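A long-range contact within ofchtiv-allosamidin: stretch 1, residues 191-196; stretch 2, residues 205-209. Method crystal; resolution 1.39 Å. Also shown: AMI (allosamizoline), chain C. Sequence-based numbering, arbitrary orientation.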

ATOM      1  N   MET A 191      -0.571   6.118  -1.051  1.00  9.41           N
ATOM      2  CA  MET A 191      -1.415   4.993  -0.636  1.00 10.16           C
ATOM      3  C   MET A 191      -2.883   5.300  -0.942  1.00  9.66           C
ATOM      4  O   MET A 191      -3.706   5.563  -0.060  1.00 10.10           O
ATOM      5  N   THR A 192      -3.201   5.237  -2.238  1.00  8.97           N
ATOM      6  CA  THR A 192      -4.530   5.557  -2.764  1.00  9.03           C
ATOM      7  C   THR A 192      -5.504   4.385  -2.590  1.00 10.08           C
ATOM      8  O   THR A 192      -6.023   3.800  -3.542  1.00 11.66           O
ATOM      9  N   TYR A 193      -5.744   4.056  -1.326  1.00  9.65           N
ATOM     10  CA  TYR A 193      -6.688   3.027  -0.905  1.00 10.56           C
ATOM     11  C   TYR A 193      -6.970   3.283   0.569  1.00 10.19           C
ATOM     12  O   TYR A 193      -6.506   4.275   1.136  1.00 10.49           O
ATOM     13  N   ASP A 194      -7.752   2.396   1.193  1.00  9.59           N
ATOM     14  CA  ASP A 194      -8.278   2.658   2.537  1.00  9.96           C
ATOM     15  C   ASP A 194      -9.060   3.969   2.578  1.00 10.38           C
ATOM     16  O   ASP A 194      -9.134   4.636   3.617  1.00 11.60           O
ATOM     17  N   MET A 195      -9.648   4.336   1.441  1.00  9.80           N
ATOM     18  CA  MET A 195     -10.422   5.569   1.369  1.00 10.33           C
ATOM     19  C   MET A 195     -11.643   5.487   2.263  1.00 10.88           C
ATOM     20  O   MET A 195     -12.038   6.483   2.888  1.00 11.24           O
ATOM     21  N   HIS A 196     -12.249   4.302   2.321  1.00 10.69           N
ATOM     22  CA  HIS A 196     -13.361   3.986   3.192  1.00 10.52           C
ATOM     23  C   HIS A 196     -13.172   2.567   3.694  1.00 11.35           C
ATOM     24  O   HIS A 196     -12.460   1.760   3.092  1.00 11.09           O
ATOM     25  N   HIS A 205     -16.243   2.626  -0.848  1.00  9.85           N
ATOM     26  CA  HIS A 205     -15.243   1.907  -1.618  1.00  9.41           C
ATOM     27  C   HIS A 205     -13.856   2.078  -1.019  1.00  9.68           C
ATOM     28  O   HIS A 205     -13.490   3.152  -0.530  1.00 10.10           O
ATOM     29  N   ASN A 206     -13.087   0.999  -1.077  1.00  8.92           N
ATOM     30  CA  ASN A 206     -11.713   1.020  -0.598  1.00  8.98           C
ATOM     31  C   ASN A 206     -10.856   1.936  -1.464  1.00  8.78           C
ATOM     32  O   ASN A 206      -9.994   2.662  -0.950  1.00  9.29           O
ATOM     33  N   ALA A 207     -11.099   1.940  -2.772  1.00  8.85           N
ATOM     34  CA  ALA A 207     -10.301   2.750  -3.684  1.00  8.67           C
ATOM     35  C   ALA A 207     -11.142   3.239  -4.855  1.00  9.42           C
ATOM     36  O   ALA A 207     -10.849   2.913  -6.011  1.00 10.24           O
ATOM     37  N   PRO A 208     -12.174   4.043  -4.612  1.00  9.56           N
ATOM     38  CA  PRO A 208     -12.937   4.598  -5.736  1.00  9.96           C
ATOM     39  C   PRO A 208     -12.065   5.557  -6.529  1.00  9.65           C
ATOM     40  O   PRO A 208     -11.295   6.332  -5.960  1.00  9.86           O
ATOM     41  N   LEU A 209     -12.185   5.500  -7.857  1.00  9.90           N
ATOM     42  CA  LEU A 209     -11.409   6.402  -8.700  1.00 10.93           C
ATOM     43  C   LEU A 209     -11.973   7.817  -8.652  1.00 11.32           C
ATOM     44  O   LEU A 209     -11.222   8.792  -8.523  1.00 12.77           O
TER

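Two irregular loop segments meet here in a small, largely polar contact, burying 315 Å² in total and organised around Asn 206, with a few apolar side chains packed beside it.

The register sets Tyr 193 against Ala 207 and Asp 194 against Asn 206, with CA–CA distances of 4.6 and 4.9 Å. Although CA-to-CB of Asn 206 points away, its t rotamer (chi1 -174°, chi2 34°) brings OD1 back to accept a hydrogen bond from Asp 194 N at 2.9 Å, with an N-H...O angle of 136°. The backbone O of Asn 206 accepts a straighter one from Met 195 N, 2.9 Å and 162°, and also receives a CA-H...O contact from Tyr 193 CA at 3.3 Å.

Met 195 is the one residue whose CA-to-CB bond points toward the other stretch, which places Met 195 CB 3.8 Å from Pro 208 CD; its m, m, t side chain then leads its end away. Tyr 193 CB approaches Ala 207 CB at 4.2 Å; the CA-to-CB bond of Tyr 193 runs sideways, and with chi1 38° (p) the end of the side chain leads away from the other stretch, where Tyr 193 OH makes a weak hydrogen bond to AMI O7 at 3.5 Å. Asp 194, an m rotamer, accepts a short hydrogen bond from AMI O6 through OD2, 2.6 Å, so the residue joins loop contact to ligand.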

ATOM      1  CB  MET A 191      -1.190   4.667   0.835  1.00 10.36           C
ATOM      2  CG  MET A 191       0.198   4.118   1.116  1.00 10.66           C
ATOM      3  SD  MET A 191       0.395   3.520   2.810  1.00 10.44           S
ATOM      4  CE  MET A 191       0.568   5.069   3.692  1.00 13.21           C
ATOM      5  CB  THR A 192      -4.426   6.046  -4.207  1.00  9.73           C
ATOM      6  OG1 THR A 192      -3.381   5.335  -4.893  1.00 11.68           O
ATOM      7  CG2 THR A 192      -4.113   7.542  -4.245  1.00 10.88           C
ATOM      8  CB  TYR A 193      -6.167   1.611  -1.195  1.00  9.98           C
ATOM      9  CG  TYR A 193      -4.682   1.436  -0.969  1.00 10.37           C
ATOM     10  CD1 TYR A 193      -4.149   1.422   0.314  1.00 10.99           C
ATOM     11  CD2 TYR A 193      -3.812   1.296  -2.039  1.00 10.64           C
ATOM     12  CE1 TYR A 193      -2.787   1.260   0.524  1.00 11.65           C
ATOM     13  CE2 TYR A 193      -2.453   1.129  -1.838  1.00 12.32           C
ATOM     14  CZ  TYR A 193      -1.954   1.123  -0.560  1.00 12.55           C
ATOM     15  OH  TYR A 193      -0.601   0.967  -0.358  1.00 15.35           O
ATOM     16  CB  ASP A 194      -7.186   2.641   3.610  1.00 10.59           C
ATOM     17  CG  ASP A 194      -6.381   1.371   3.593  1.00 10.60           C
ATOM     18  OD1 ASP A 194      -6.983   0.293   3.421  1.00 10.74           O
ATOM     19  OD2 ASP A 194      -5.146   1.451   3.755  1.00 12.35           O
ATOM     20  CB  MET A 195     -10.841   5.807  -0.078  1.00 11.69           C
ATOM     21  CG  MET A 195      -9.672   6.027  -1.012  1.00 11.89           C
ATOM     22  SD  MET A 195      -9.053   7.706  -0.850  1.00 15.37           S
ATOM     23  CE  MET A 195      -7.583   7.637  -1.876  1.00 12.73           C
ATOM     24  CB  HIS A 196     -14.686   4.124   2.438  1.00 11.55           C
ATOM     25  CG  HIS A 196     -14.911   5.505   1.924  1.00 12.26           C
ATOM     26  ND1 HIS A 196     -15.212   6.559   2.760  1.00 15.77           N
ATOM     27  CD2 HIS A 196     -14.792   6.029   0.681  1.00 16.07           C
ATOM     28  CE1 HIS A 196     -15.315   7.666   2.046  1.00 17.26           C
ATOM     29  NE2 HIS A 196     -15.067   7.372   0.783  1.00 15.70           N
ATOM     30  CB  HIS A 205     -15.242   2.358  -3.076  1.00  9.61           C
ATOM     31  CG  HIS A 205     -16.557   2.156  -3.761  1.00  9.48           C
ATOM     32  ND1 HIS A 205     -17.164   0.924  -3.868  1.00 10.03           N
ATOM     33  CD2 HIS A 205     -17.385   3.039  -4.369  1.00 10.42           C
ATOM     34  CE1 HIS A 205     -18.307   1.055  -4.519  1.00 10.37           C
ATOM     35  NE2 HIS A 205     -18.463   2.328  -4.836  1.00 10.30           N
ATOM     36  CB  ASN A 206     -11.198  -0.420  -0.626  1.00 10.52           C
ATOM     37  CG  ASN A 206      -9.826  -0.585  -0.016  1.00  9.23           C
ATOM     38  OD1 ASN A 206      -9.453   0.098   0.940  1.00 10.45           O
ATOM     39  ND2 ASN A 206      -9.069  -1.533  -0.554  1.00 10.68           N
ATOM     40  CB  ALA A 207      -9.100   1.939  -4.179  1.00 10.44           C
ATOM     41  CB  PRO A 208     -14.079   5.347  -5.042  1.00  9.56           C
ATOM     42  CG  PRO A 208     -13.482   5.789  -3.735  1.00  9.97           C
ATOM     43  CD  PRO A 208     -12.485   4.718  -3.335  1.00 10.08           C
ATOM     44  CB  LEU A 209     -11.398   5.872 -10.134  1.00 14.19           C
ATOM     45  CG  LEU A 209     -10.338   6.357 -11.118  1.00 19.34           C
ATOM     46  CD1 LEU A 209      -8.958   6.355 -10.481  1.00 19.05           C
ATOM     47  CD2 LEU A 209     -10.362   5.453 -12.346  1.00 16.91           C
TER
HETATM   48  C1  AMI C 501      -0.699   0.055   4.124  1.00 11.03           C
HETATM   49  C2  AMI C 501       0.356   0.134   5.299  1.00 10.26           C
HETATM   50  C3  AMI C 501       0.320  -1.183   5.895  1.00 10.71           C
HETATM   51  C4  AMI C 501      -1.172  -1.674   5.693  1.00 11.28           C
HETATM   52  C5  AMI C 501      -1.382  -1.329   4.295  1.00 10.67           C
HETATM   53  C6  AMI C 501      -2.900  -1.295   3.885  1.00 12.13           C
HETATM   54  C7  AMI C 501       1.355   0.347   3.337  1.00 10.95           C
HETATM   55  C8  AMI C 501       3.784   0.913   2.826  1.00 12.48           C
HETATM   56  C9  AMI C 501       2.136   0.498   0.908  1.00 11.28           C
HETATM   57  N2  AMI C 501       1.498   0.420   4.731  1.00 10.75           N
HETATM   58  N7  AMI C 501       2.428   0.588   2.364  1.00 11.24           N
HETATM   59  O3  AMI C 501       0.730  -1.131   7.261  1.00 11.72           O
HETATM   60  O4  AMI C 501      -1.367  -3.076   5.823  1.00 10.51           O
HETATM   61  O6  AMI C 501      -3.585  -0.431   4.769  1.00 13.86           O
HETATM   62  O7  AMI C 501       0.095   0.044   2.916  1.00 10.96           O